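Local structure of glycosyl hydrolase (Rhizobium leguminosarum bv. trifolii, 5NDX) at residues T105-M110 / S149-Y154; F141-Q146 / K157-Y162; L523-V528 / R607-R612. The protein probably hydrolyses glycosidic bonds to alpha-L-iduronic acid, as a family 39 glycoside hydrolase and bacterial orthologue of human alpha-L-iduronidase. The protein carries 2 engineered substitutions. One frame throughout, in Å; residues are numbered along the deposited sequence.

Contact 1: T105-M110 / S149-Y154; sequences TDYEDM and SGWWTY. With 8U8 ((2~{R},3~{S},4~{S},5~{R},6~{S})-6-(4-methyl-2-oxidanylidene-chromen-7-yl)oxy-3,4,5-tris(oxidanyl)oxane-2-carboxylic acid), chain M.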
loop_
_atom_site.group_PDB
_atom_site.type_symbol
_atom_site.label_atom_id
_atom_site.label_comp_id
_atom_site.label_asym_id
_atom_site.label_seq_id
_atom_site.Cartn_x
_atom_site.Cartn_y
_atom_site.Cartn_z
ATOM N N THR A 105 -1.621 -27.922 19.240
ATOM C CA THR A 105 -2.981 -28.509 19.190
ATOM C C THR A 105 -3.942 -28.072 20.306
ATOM O O THR A 105 -5.120 -28.344 20.215
ATOM C CB THR A 105 -2.856 -30.036 19.238
ATOM O OG1 THR A 105 -2.059 -30.394 20.376
ATOM C CG2 THR A 105 -2.173 -30.553 17.965
ATOM N N ASP A 106 -3.469 -27.317 21.296
ATOM C CA ASP A 106 -4.241 -27.040 22.505
ATOM C C ASP A 106 -3.614 -25.912 23.317
ATOM O O ASP A 106 -2.625 -26.121 24.024
ATOM C CB ASP A 106 -4.359 -28.308 23.380
ATOM C CG ASP A 106 -5.309 -28.136 24.578
ATOM O OD1 ASP A 106 -6.089 -27.148 24.633
ATOM O OD2 ASP A 106 -5.279 -29.027 25.462
ATOM N N TYR A 107 -4.220 -24.726 23.245
ATOM C CA TYR A 107 -3.666 -23.545 23.938
ATOM C C TYR A 107 -4.082 -23.453 25.404
ATOM O O TYR A 107 -3.655 -22.541 26.106
ATOM C CB TYR A 107 -3.971 -22.248 23.151
ATOM C CG TYR A 107 -3.039 -22.070 21.961
ATOM C CD1 TYR A 107 -1.738 -21.605 22.139
ATOM C CD2 TYR A 107 -3.443 -22.397 20.667
ATOM C CE1 TYR A 107 -0.876 -21.460 21.066
ATOM C CE2 TYR A 107 -2.589 -22.239 19.585
ATOM C CZ TYR A 107 -1.305 -21.773 19.799
ATOM O OH TYR A 107 -0.440 -21.621 18.753
ATOM N N GLU A 108 -4.875 -24.424 25.870
ATOM C CA GLU A 108 -5.155 -24.605 27.301
ATOM C C GLU A 108 -4.131 -25.503 27.975
ATOM O O GLU A 108 -3.984 -25.464 29.188
ATOM C CB GLU A 108 -6.553 -25.150 27.498
ATOM C CG GLU A 108 -7.581 -24.258 26.824
ATOM C CD GLU A 108 -8.979 -24.483 27.334
ATOM O OE1 GLU A 108 -9.198 -24.201 28.523
ATOM O OE2 GLU A 108 -9.852 -24.910 26.547
ATOM N N ASP A 109 -3.412 -26.292 27.183
ATOM C CA ASP A 109 -2.288 -27.050 27.679
ATOM C C ASP A 109 -1.121 -26.097 27.925
ATOM O O ASP A 109 -0.508 -25.621 26.980
ATOM C CB ASP A 109 -1.927 -28.125 26.649
ATOM C CG ASP A 109 -0.736 -28.967 27.053
ATOM O OD1 ASP A 109 0.142 -28.516 27.814
ATOM O OD2 ASP A 109 -0.664 -30.103 26.556
ATOM N N MET A 110 -0.785 -25.867 29.187
ATOM C CA MET A 110 0.250 -24.904 29.546
ATOM C C MET A 110 1.690 -25.233 29.098
ATOM O O MET A 110 2.553 -24.335 29.093
ATOM C CB MET A 110 0.224 -24.615 31.059
ATOM C CG MET A 110 -1.009 -23.834 31.497
ATOM S SD MET A 110 -1.144 -22.157 30.810
ATOM C CE MET A 110 0.311 -21.393 31.529
ATOM N N SER A 149 -13.562 -16.654 13.409
ATOM C CA SER A 149 -14.022 -17.293 12.157
ATOM C C SER A 149 -13.726 -18.823 12.192
ATOM O O SER A 149 -14.599 -19.607 12.573
ATOM C CB SER A 149 -13.405 -16.598 10.939
ATOM O OG SER A 149 -13.960 -15.301 10.775
ATOM N N GLY A 150 -12.502 -19.235 11.837
ATOM C CA GLY A 150 -12.066 -20.633 11.940
ATOM C C GLY A 150 -10.860 -20.773 12.857
ATOM O O GLY A 150 -9.872 -21.376 12.461
ATOM N N TRP A 151 -10.935 -20.199 14.069
ATOM C CA TRP A 151 -9.874 -20.315 15.117
ATOM C C TRP A 151 -9.892 -21.732 15.642
ATOM O O TRP A 151 -10.620 -22.033 16.599
ATOM C CB TRP A 151 -10.098 -19.281 16.243
ATOM C CG TRP A 151 -9.394 -19.393 17.625
ATOM C CD1 TRP A 151 -10.036 -19.514 18.829
ATOM C CD2 TRP A 151 -7.974 -19.319 17.945
ATOM N NE1 TRP A 151 -9.123 -19.556 19.859
ATOM C CE2 TRP A 151 -7.856 -19.441 19.353
ATOM C CE3 TRP A 151 -6.800 -19.186 17.187
ATOM C CZ2 TRP A 151 -6.605 -19.443 20.020
ATOM C CZ3 TRP A 151 -5.541 -19.186 17.868
ATOM C CH2 TRP A 151 -5.470 -19.312 19.258
ATOM N N TRP A 152 -9.067 -22.566 14.981
ATOM C CA TRP A 152 -9.040 -24.059 15.046
ATOM C C TRP A 152 -10.047 -24.713 15.990
ATOM O O TRP A 152 -10.896 -25.475 15.560
ATOM C CB TRP A 152 -7.603 -24.576 15.319
ATOM C CG TRP A 152 -6.935 -25.318 14.155
ATOM C CD1 TRP A 152 -7.478 -26.329 13.400
ATOM C CD2 TRP A 152 -5.592 -25.127 13.660
ATOM N NE1 TRP A 152 -6.569 -26.757 12.458
ATOM C CE2 TRP A 152 -5.405 -26.043 12.595
ATOM C CE3 TRP A 152 -4.534 -24.264 14.006
ATOM C CZ2 TRP A 152 -4.199 -26.124 11.876
ATOM C CZ3 TRP A 152 -3.338 -24.350 13.298
ATOM C CH2 TRP A 152 -3.183 -25.272 12.241
ATOM N N THR A 153 -9.912 -24.418 17.273
ATOM C CA THR A 153 -10.996 -24.572 18.244
ATOM C C THR A 153 -10.573 -23.660 19.391
ATOM O O THR A 153 -11.060 -22.528 19.502
ATOM C CB THR A 153 -11.226 -26.054 18.714
ATOM O OG1 THR A 153 -10.041 -26.834 18.488
ATOM C CG2 THR A 153 -12.443 -26.736 18.008
ATOM N N TYR A 154 -9.622 -24.172 20.187
ATOM C CA TYR A 154 -8.947 -23.535 21.334
ATOM C C TYR A 154 -9.795 -22.734 22.341
ATOM O O TYR A 154 -9.516 -22.797 23.547
ATOM C CB TYR A 154 -7.742 -22.727 20.866
ATOM C CG TYR A 154 -6.890 -23.389 19.783
ATOM C CD1 TYR A 154 -6.505 -24.730 19.875
ATOM C CD2 TYR A 154 -6.431 -22.649 18.673
ATOM C CE1 TYR A 154 -5.722 -25.316 18.883
ATOM C CE2 TYR A 154 -5.635 -23.223 17.690
ATOM C CZ TYR A 154 -5.286 -24.556 17.796
ATOM O OH TYR A 154 -4.501 -25.127 16.826
HETATM C C15 8U8 M . -14.909 -16.651 7.087
HETATM C C13 8U8 M . -15.028 -15.295 7.466
HETATM C C14 8U8 M . -16.089 -14.924 8.296
HETATM C C16 8U8 M . -16.221 -13.600 8.725
HETATM O O9 8U8 M . -17.198 -13.343 9.427
HETATM O O8 8U8 M . -15.324 -12.627 8.330
HETATM C C11 8U8 M . -14.207 -12.976 7.612
HETATM C C10 8U8 M . -13.245 -11.997 7.344
HETATM C C12 8U8 M . -14.053 -14.315 7.159
HETATM C C7 8U8 M . -12.876 -14.632 6.454
HETATM C C8 8U8 M . -11.914 -13.651 6.192
HETATM C C9 8U8 M . -12.091 -12.325 6.622
HETATM O O2 8U8 M . -11.154 -11.332 6.419
HETATM C C5 8U8 M . -10.170 -11.326 5.312
HETATM O O1 8U8 M . -10.857 -11.613 4.084
HETATM C C1 8U8 M . -10.109 -11.985 2.991
HETATM C C6 8U8 M . -10.778 -11.317 1.931
HETATM O O7 8U8 M . -10.673 -11.827 0.822
HETATM O O6 8U8 M . -11.364 -10.290 2.223
HETATM C C2 8U8 M . -8.637 -11.475 2.935
HETATM O O5 8U8 M . -8.640 -10.084 2.549
HETATM C C3 8U8 M . -7.829 -11.723 4.283
HETATM O O4 8U8 M . -6.832 -12.660 4.066
HETATM C C4 8U8 M . -8.768 -12.178 5.445
HETATM O O3 8U8 M . -8.018 -12.052 6.722
#
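The edge of the Tyr107 ring meets the face of Tyr154 in a T-shaped pair, planes at 85° and centroids 4.9 Å apart. Tyr107 CD2 stands over the centre of that face, 3.6 Å from Tyr154 CD2, with CE2 following over the same side. At the edge of the Tyr154 ring, near its plane, Thr105 O lies 3.4 Å from Tyr154 CE1. Trp151 completes the cluster: its CH2 comes to 4.0 Å from Tyr107 CD2, the two rings nearly parallel but slid so far apart that they barely overlap, while Tyr154 CD2 sits over the rim of one indole face. An alanine at Tyr154 would remove the face that receives Tyr107 and would probably loosen the hold between the two segments, which share no hydrogen bond. Further out, Asp106 OD1 accepts from Glu108 N (3.2 Å), an Asx turn within the type I turn 106-109, and Asp109 N-caps helix 110-131. Trp151 NE1 is held by Gly155 O. Ser149 OG reaches 3.3 Å from C14 of the 8U8 coumarin. The aromatic cluster thus joins two beta-alpha loops of the TIM barrel, one of them reaching the 8U8 pocket through Ser149.

Contact 2: F141-Q146 / K157-Y162; sequences FETTNQ and KGYTNY. Engineered in segment 141-146: Gln146 (natural residue Glu). With 8U8 ((2~{R},3~{S},4~{S},5~{R},6~{S})-6-(4-methyl-2-oxidanylidene-chromen-7-yl)oxy-3,4,5-tris(oxidanyl)oxane-2-carboxylic acid), chain M.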
loop_
_atom_site.group_PDB
_atom_site.type_symbol
_atom_site.label_atom_id
_atom_site.label_comp_id
_atom_site.label_asym_id
_atom_site.label_seq_id
_atom_site.Cartn_x
_atom_site.Cartn_y
_atom_site.Cartn_z
ATOM N N PHE A 141 4.017 -6.299 16.016
ATOM C CA PHE A 141 3.597 -7.681 16.167
ATOM C C PHE A 141 2.141 -7.696 16.515
ATOM O O PHE A 141 1.681 -6.840 17.260
ATOM C CB PHE A 141 4.392 -8.379 17.268
ATOM C CG PHE A 141 5.824 -8.538 16.923
ATOM C CD1 PHE A 141 6.242 -9.655 16.202
ATOM C CD2 PHE A 141 6.722 -7.523 17.194
ATOM C CE1 PHE A 141 7.576 -9.794 15.830
ATOM C CE2 PHE A 141 8.047 -7.634 16.800
ATOM C CZ PHE A 141 8.466 -8.775 16.126
ATOM N N GLU A 142 1.440 -8.681 15.970
ATOM C CA GLU A 142 -0.008 -8.796 16.111
ATOM C C GLU A 142 -0.412 -10.209 16.426
ATOM O O GLU A 142 0.246 -11.166 16.006
ATOM C CB GLU A 142 -0.720 -8.442 14.779
ATOM C CG GLU A 142 -2.126 -7.965 15.010
ATOM C CD GLU A 142 -2.885 -7.644 13.737
ATOM O OE1 GLU A 142 -2.472 -8.126 12.683
ATOM O OE2 GLU A 142 -3.902 -6.945 13.806
ATOM N N THR A 143 -1.534 -10.336 17.100
ATOM C CA THR A 143 -2.185 -11.643 17.227
ATOM C C THR A 143 -2.596 -12.215 15.874
ATOM O O THR A 143 -2.793 -11.501 14.870
ATOM C CB THR A 143 -3.533 -11.574 17.942
ATOM O OG1 THR A 143 -4.367 -10.651 17.214
ATOM C CG2 THR A 143 -3.375 -11.169 19.359
ATOM N N THR A 144 -2.774 -13.523 15.932
ATOM C CA THR A 144 -3.148 -14.381 14.838
ATOM C C THR A 144 -4.460 -13.881 14.371
ATOM O O THR A 144 -5.347 -13.485 15.161
ATOM C CB THR A 144 -3.258 -15.898 15.297
ATOM O OG1 THR A 144 -3.010 -16.800 14.211
ATOM C CG2 THR A 144 -4.618 -16.208 15.943
ATOM N N ASN A 145 -4.584 -13.974 13.070
ATOM C CA ASN A 145 -5.657 -13.352 12.345
ATOM C C ASN A 145 -7.014 -13.949 12.771
ATOM O O ASN A 145 -7.102 -15.098 13.293
ATOM C CB ASN A 145 -5.429 -13.537 10.844
ATOM C CG ASN A 145 -6.432 -12.772 10.007
ATOM O OD1 ASN A 145 -6.580 -11.538 10.152
ATOM N ND2 ASN A 145 -7.178 -13.511 9.160
ATOM N N GLN A 146 -8.044 -13.124 12.569
ATOM C CA GLN A 146 -9.376 -13.413 12.996
ATOM C C GLN A 146 -9.228 -14.002 14.394
ATOM O O GLN A 146 -8.836 -13.290 15.329
ATOM C CB GLN A 146 -10.100 -14.337 11.996
ATOM C CG GLN A 146 -10.908 -13.604 10.930
ATOM C CD GLN A 146 -10.287 -13.620 9.530
ATOM O OE1 GLN A 146 -9.954 -14.681 8.994
ATOM N NE2 GLN A 146 -10.165 -12.445 8.923
ATOM N N LYS A 157 -10.481 -19.095 26.186
ATOM C CA LYS A 157 -9.404 -19.241 27.157
ATOM C C LYS A 157 -8.096 -19.561 26.450
ATOM O O LYS A 157 -7.074 -19.014 26.801
ATOM C CB LYS A 157 -9.707 -20.337 28.202
ATOM C CG LYS A 157 -9.292 -19.970 29.630
ATOM C CD LYS A 157 -10.430 -19.245 30.378
ATOM C CE LYS A 157 -10.189 -19.120 31.888
ATOM N NZ LYS A 157 -9.129 -18.112 32.198
ATOM N N GLY A 158 -8.150 -20.476 25.480
ATOM C CA GLY A 158 -7.015 -20.774 24.605
ATOM C C GLY A 158 -6.428 -19.497 23.984
ATOM O O GLY A 158 -5.223 -19.291 24.057
ATOM N N TYR A 159 -7.315 -18.647 23.451
ATOM C CA TYR A 159 -6.966 -17.388 22.780
ATOM C C TYR A 159 -6.251 -16.452 23.728
ATOM O O TYR A 159 -5.190 -15.927 23.419
ATOM C CB TYR A 159 -8.201 -16.670 22.196
ATOM C CG TYR A 159 -7.790 -15.504 21.301
ATOM C CD1 TYR A 159 -7.334 -15.730 20.001
ATOM C CD2 TYR A 159 -7.760 -14.194 21.780
ATOM C CE1 TYR A 159 -6.896 -14.683 19.195
ATOM C CE2 TYR A 159 -7.335 -13.145 20.967
ATOM C CZ TYR A 159 -6.899 -13.406 19.684
ATOM O OH TYR A 159 -6.473 -12.402 18.879
ATOM N N THR A 160 -6.834 -16.298 24.902
ATOM C CA THR A 160 -6.319 -15.412 25.915
ATOM C C THR A 160 -4.954 -15.890 26.471
ATOM O O THR A 160 -4.086 -15.082 26.805
ATOM C CB THR A 160 -7.450 -15.191 26.952
ATOM O OG1 THR A 160 -7.470 -13.833 27.362
ATOM C CG2 THR A 160 -7.366 -16.112 28.140
ATOM N N ASN A 161 -4.739 -17.205 26.532
ATOM C CA ASN A 161 -3.424 -17.776 26.909
ATOM C C ASN A 161 -2.381 -17.590 25.793
ATOM O O ASN A 161 -1.203 -17.399 26.054
ATOM C CB ASN A 161 -3.509 -19.296 27.121
ATOM C CG ASN A 161 -4.314 -19.711 28.337
ATOM O OD1 ASN A 161 -4.568 -18.943 29.271
ATOM N ND2 ASN A 161 -4.685 -20.970 28.331
ATOM N N TYR A 162 -2.834 -17.802 24.566
ATOM C CA TYR A 162 -2.053 -17.508 23.358
ATOM C C TYR A 162 -1.540 -16.053 23.351
ATOM O O TYR A 162 -0.341 -15.823 23.127
ATOM C CB TYR A 162 -2.868 -17.878 22.108
ATOM C CG TYR A 162 -2.448 -17.141 20.856
ATOM C CD1 TYR A 162 -1.330 -17.549 20.107
ATOM C CD2 TYR A 162 -3.157 -16.039 20.429
ATOM C CE1 TYR A 162 -0.946 -16.861 18.965
ATOM C CE2 TYR A 162 -2.784 -15.345 19.298
ATOM C CZ TYR A 162 -1.662 -15.745 18.588
ATOM O OH TYR A 162 -1.335 -15.027 17.481
HETATM C C15 8U8 M . -14.909 -16.651 7.087
HETATM C C13 8U8 M . -15.028 -15.295 7.466
HETATM C C14 8U8 M . -16.089 -14.924 8.296
HETATM C C16 8U8 M . -16.221 -13.600 8.725
HETATM O O9 8U8 M . -17.198 -13.343 9.427
HETATM O O8 8U8 M . -15.324 -12.627 8.330
HETATM C C11 8U8 M . -14.207 -12.976 7.612
HETATM C C10 8U8 M . -13.245 -11.997 7.344
HETATM C C12 8U8 M . -14.053 -14.315 7.159
HETATM C C7 8U8 M . -12.876 -14.632 6.454
HETATM C C8 8U8 M . -11.914 -13.651 6.192
HETATM C C9 8U8 M . -12.091 -12.325 6.622
HETATM O O2 8U8 M . -11.154 -11.332 6.419
HETATM C C5 8U8 M . -10.170 -11.326 5.312
HETATM O O1 8U8 M . -10.857 -11.613 4.084
HETATM C C1 8U8 M . -10.109 -11.985 2.991
HETATM C C6 8U8 M . -10.778 -11.317 1.931
HETATM O O7 8U8 M . -10.673 -11.827 0.822
HETATM O O6 8U8 M . -11.364 -10.290 2.223
HETATM C C2 8U8 M . -8.637 -11.475 2.935
HETATM O O5 8U8 M . -8.640 -10.084 2.549
HETATM C C3 8U8 M . -7.829 -11.723 4.283
HETATM O O4 8U8 M . -6.832 -12.660 4.066
HETATM C C4 8U8 M . -8.768 -12.178 5.445
HETATM O O3 8U8 M . -8.018 -12.052 6.722
#
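Segment 141-146 leaves a short barrel strand and continues as an extended loop, while 157-162 is helix throughout, with Tyr162 N bonded to Gly158 O. The closest CA atoms, those of Thr143 and Tyr162, remain 8.5 Å apart, so tyrosine side chains span the gap. Both Tyr159 and Tyr162 hold CG anti to the backbone N (chi1 -170° and 157°), one helical turn apart, and deliver their hydroxyls to successive threonines. Tyr162 OH accepts the backbone N of Thr144 at 2.6 Å along a bent path (133°), the N lying at the ring edge, near its plane. Thr144 CB, 3.0 Å from Tyr162 OH, packs tightly beside this bond. The same hydroxyl bonds Leu96 O, so two backbone groups of different loops grip one buried oxygen. Tyr159 crosses Thr143 at about a right angle; its OH is 3.2 Å from Thr143 CB and at best weakly bonded to OG1, whose proton may go to Pro182 O. On the far side of the loop, Asn145 ND2 (3.0 Å) and Gln146 NE2 (3.1 Å) both bond O3 of 8U8. Gln146 is engineered from Glu, the predicted proton donor; its NE2 lies 2.9 Å from the glycosidic O2. The natural Asn-Glu pair at this strand end is the clan GH-A signature. Arg57 pairs with Glu142 and also bonds Asn145 OD1. Around the contact, backbone bonds join Glu142 to Phe94 and Leu96 and Thr143 to Gly180, Trp116 of helix 110-131 meets the Tyr162 ring, and Tyr159 packs on Ile191 and Leu195 of helix 190-200.

Contact 3: L523-V528 / R607-R612; sequences LVVPDV and RDAFGR. Unlike the reference sequence in segment 607-612: Arg607 (reference His). With SO4 (sulfate ion), chain G.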
loop_
_atom_site.group_PDB
_atom_site.type_symbol
_atom_site.label_atom_id
_atom_site.label_comp_id
_atom_site.label_asym_id
_atom_site.label_seq_id
_atom_site.Cartn_x
_atom_site.Cartn_y
_atom_site.Cartn_z
ATOM N N LEU A 523 0.897 18.871 -7.198
ATOM C CA LEU A 523 2.124 19.181 -6.509
ATOM C C LEU A 523 2.537 20.547 -6.977
ATOM O O LEU A 523 2.584 20.794 -8.195
ATOM C CB LEU A 523 3.214 18.179 -6.873
ATOM C CG LEU A 523 2.880 16.702 -6.606
ATOM C CD1 LEU A 523 3.951 15.761 -7.174
ATOM C CD2 LEU A 523 2.716 16.468 -5.148
ATOM N N VAL A 524 2.754 21.447 -6.026
ATOM C CA VAL A 524 3.271 22.784 -6.312
ATOM C C VAL A 524 4.572 22.913 -5.503
ATOM O O VAL A 524 4.529 22.941 -4.272
ATOM C CB VAL A 524 2.303 23.862 -5.895
ATOM C CG1 VAL A 524 2.877 25.227 -6.224
ATOM C CG2 VAL A 524 0.953 23.699 -6.615
ATOM N N VAL A 525 5.715 22.908 -6.190
ATOM C CA VAL A 525 6.984 22.764 -5.497
ATOM C C VAL A 525 7.913 23.958 -5.801
ATOM O O VAL A 525 7.923 24.427 -6.911
ATOM C CB VAL A 525 7.678 21.442 -5.818
ATOM C CG1 VAL A 525 6.790 20.310 -5.396
ATOM C CG2 VAL A 525 8.023 21.292 -7.288
ATOM N N PRO A 526 8.678 24.445 -4.800
ATOM C CA PRO A 526 9.582 25.556 -5.029
ATOM C C PRO A 526 10.838 25.114 -5.765
ATOM O O PRO A 526 11.103 23.945 -5.891
ATOM C CB PRO A 526 9.919 26.040 -3.618
ATOM C CG PRO A 526 9.846 24.788 -2.796
ATOM C CD PRO A 526 8.653 24.044 -3.382
ATOM N N ASP A 527 11.572 26.076 -6.294
ATOM C CA ASP A 527 12.829 25.843 -6.977
ATOM C C ASP A 527 13.966 25.869 -5.918
ATOM O O ASP A 527 14.220 26.897 -5.326
ATOM C CB ASP A 527 13.030 26.932 -8.033
ATOM C CG ASP A 527 14.321 26.782 -8.810
ATOM O OD1 ASP A 527 15.062 25.819 -8.620
ATOM O OD2 ASP A 527 14.607 27.662 -9.625
ATOM N N VAL A 528 14.609 24.740 -5.638
ATOM C CA VAL A 528 15.688 24.766 -4.642
ATOM C C VAL A 528 17.016 25.283 -5.259
ATOM O O VAL A 528 17.969 25.353 -4.581
ATOM C CB VAL A 528 15.905 23.413 -3.949
ATOM C CG1 VAL A 528 14.610 22.945 -3.290
ATOM C CG2 VAL A 528 16.471 22.343 -4.917
ATOM N N ARG A 607 14.954 13.518 -12.382
ATOM C CA ARG A 607 14.568 14.793 -12.985
ATOM C C ARG A 607 13.623 15.521 -12.050
ATOM O O ARG A 607 12.686 14.920 -11.538
ATOM C CB ARG A 607 13.882 14.610 -14.318
ATOM C CG ARG A 607 14.843 14.445 -15.465
ATOM C CD ARG A 607 14.252 14.916 -16.788
ATOM N NE ARG A 607 15.200 14.505 -17.818
ATOM C CZ ARG A 607 16.257 15.208 -18.213
ATOM N NH1 ARG A 607 16.493 16.423 -17.732
ATOM N NH2 ARG A 607 17.082 14.700 -19.127
ATOM N N ASP A 608 13.904 16.782 -11.776
ATOM C CA ASP A 608 13.028 17.544 -10.947
ATOM C C ASP A 608 11.946 18.169 -11.833
ATOM O O ASP A 608 11.987 18.071 -13.070
ATOM C CB ASP A 608 13.771 18.562 -10.097
ATOM C CG ASP A 608 14.439 19.678 -10.898
ATOM O OD1 ASP A 608 14.103 19.904 -12.074
ATOM O OD2 ASP A 608 15.324 20.334 -10.290
ATOM N N ALA A 609 11.016 18.848 -11.203
ATOM C CA ALA A 609 9.895 19.410 -11.952
ATOM C C ALA A 609 10.301 20.638 -12.798
ATOM O O ALA A 609 9.543 21.067 -13.658
ATOM C CB ALA A 609 8.750 19.730 -10.999
ATOM N N PHE A 610 11.518 21.161 -12.605
ATOM C CA PHE A 610 12.023 22.239 -13.430
ATOM C C PHE A 610 12.790 21.704 -14.648
ATOM O O PHE A 610 13.424 22.458 -15.309
ATOM C CB PHE A 610 12.849 23.212 -12.571
ATOM C CG PHE A 610 12.059 23.769 -11.436
ATOM C CD1 PHE A 610 11.926 23.063 -10.263
ATOM C CD2 PHE A 610 11.351 24.946 -11.581
ATOM C CE1 PHE A 610 11.154 23.537 -9.228
ATOM C CE2 PHE A 610 10.553 25.416 -10.552
ATOM C CZ PHE A 610 10.457 24.707 -9.385
ATOM N N GLY A 611 12.718 20.403 -14.932
ATOM C CA GLY A 611 13.449 19.792 -16.018
ATOM C C GLY A 611 14.942 19.499 -15.766
ATOM O O GLY A 611 15.598 19.031 -16.659
ATOM N N ARG A 612 15.479 19.729 -14.573
ATOM C CA ARG A 612 16.904 19.477 -14.370
ATOM C C ARG A 612 17.185 18.002 -14.059
ATOM O O ARG A 612 16.525 17.415 -13.222
ATOM C CB ARG A 612 17.456 20.360 -13.261
ATOM C CG ARG A 612 17.339 21.847 -13.589
ATOM C CD ARG A 612 17.750 22.721 -12.409
ATOM N NE ARG A 612 16.791 22.545 -11.303
ATOM C CZ ARG A 612 16.368 23.504 -10.483
ATOM N NH1 ARG A 612 16.781 24.749 -10.595
ATOM N NH2 ARG A 612 15.545 23.193 -9.495
HETATM S S SO4 G . 19.726 16.634 -20.013
HETATM O O1 SO4 G . 19.883 17.744 -20.988
HETATM O O2 SO4 G . 18.947 17.111 -18.849
HETATM O O3 SO4 G . 19.018 15.507 -20.662
HETATM O O4 SO4 G . 21.058 16.176 -19.553
#
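One face of the Phe610 ring carries Asp527 CB, offset toward the rim in a CH-pi contact 4.0 Å from the centroid; at the ring edge, near its plane, Val525 O lies 3.6 Å from Phe610 CZ. The Arg612 guanidinium has Phe610 CB over the rim of one face, and two carboxylate oxygens, Asp527 OD1 and Asp608 OD2, at its edge in plane. Arg607, a His in the reference sequence, turns the edge of its guanidinium to a sulfate ion probably left from crystallisation, bonding it through NH1 and NH2.

Arg612 meets Asp527 end-on: NH1 and NH2 both reach OD1 at 2.8 Å. OD1 offers NH1 its syn lone pair, while NH2 comes from above the carboxylate plane, which is tilted 45° to the guanidinium. A bend at chi3 (-66°) folds the arginine back over its own turn, where NE bonds the syn side of Asp608 OD2 at 2.8 Å and NH2 adds a second bond to that oxygen. Asp608 OD1 in turn accepts Arg612 N at 2.9 Å, so one carboxylate holds both ends of this arginine across the type I turn 608-611. Apart from the charged groups, Val525 CG2 packs on Ala609 CB at 4.1 Å. Asp527 has a further partner in Arg437, which pairs with OD2. The contact ties the end of strand 518-526, in the nine-stranded sheet, to a turn of the small C-terminal beta domain. Asp527 OD1 and Asp608 OD2 stand 5.7 Å apart, and Arg612 between them, with Arg437 on Asp527 OD2, would offset their repulsion and probably keep both ionised, so the junction combines a salt-bridge network with the packing of Phe610, Val525 and Ala609.

How the contacts relate
From the N terminus, the chain passes strand 91-95 into 105-110, runs along helix 110-131 to strand 140-142 and segment 141-146, then through 149-154 into helix 155-171. Contact 1 closes the longer loop; contact 2 opens before contact 1 has closed and closes after it, so the two cross. They touch through a probable hydrogen bond between Tyr107 O and Asn161 ND2, and through Trp151 against Tyr159 and Thr144; both reach 8U8. Together they bind successive beta-alpha units of the TIM barrel. Contact 3 follows in series on the opposite side of the chain's centre, about 49 Å from contact 2 between centres, and closes a 78-residue loop that ties the nine-stranded sheet to the C-terminal beta domain.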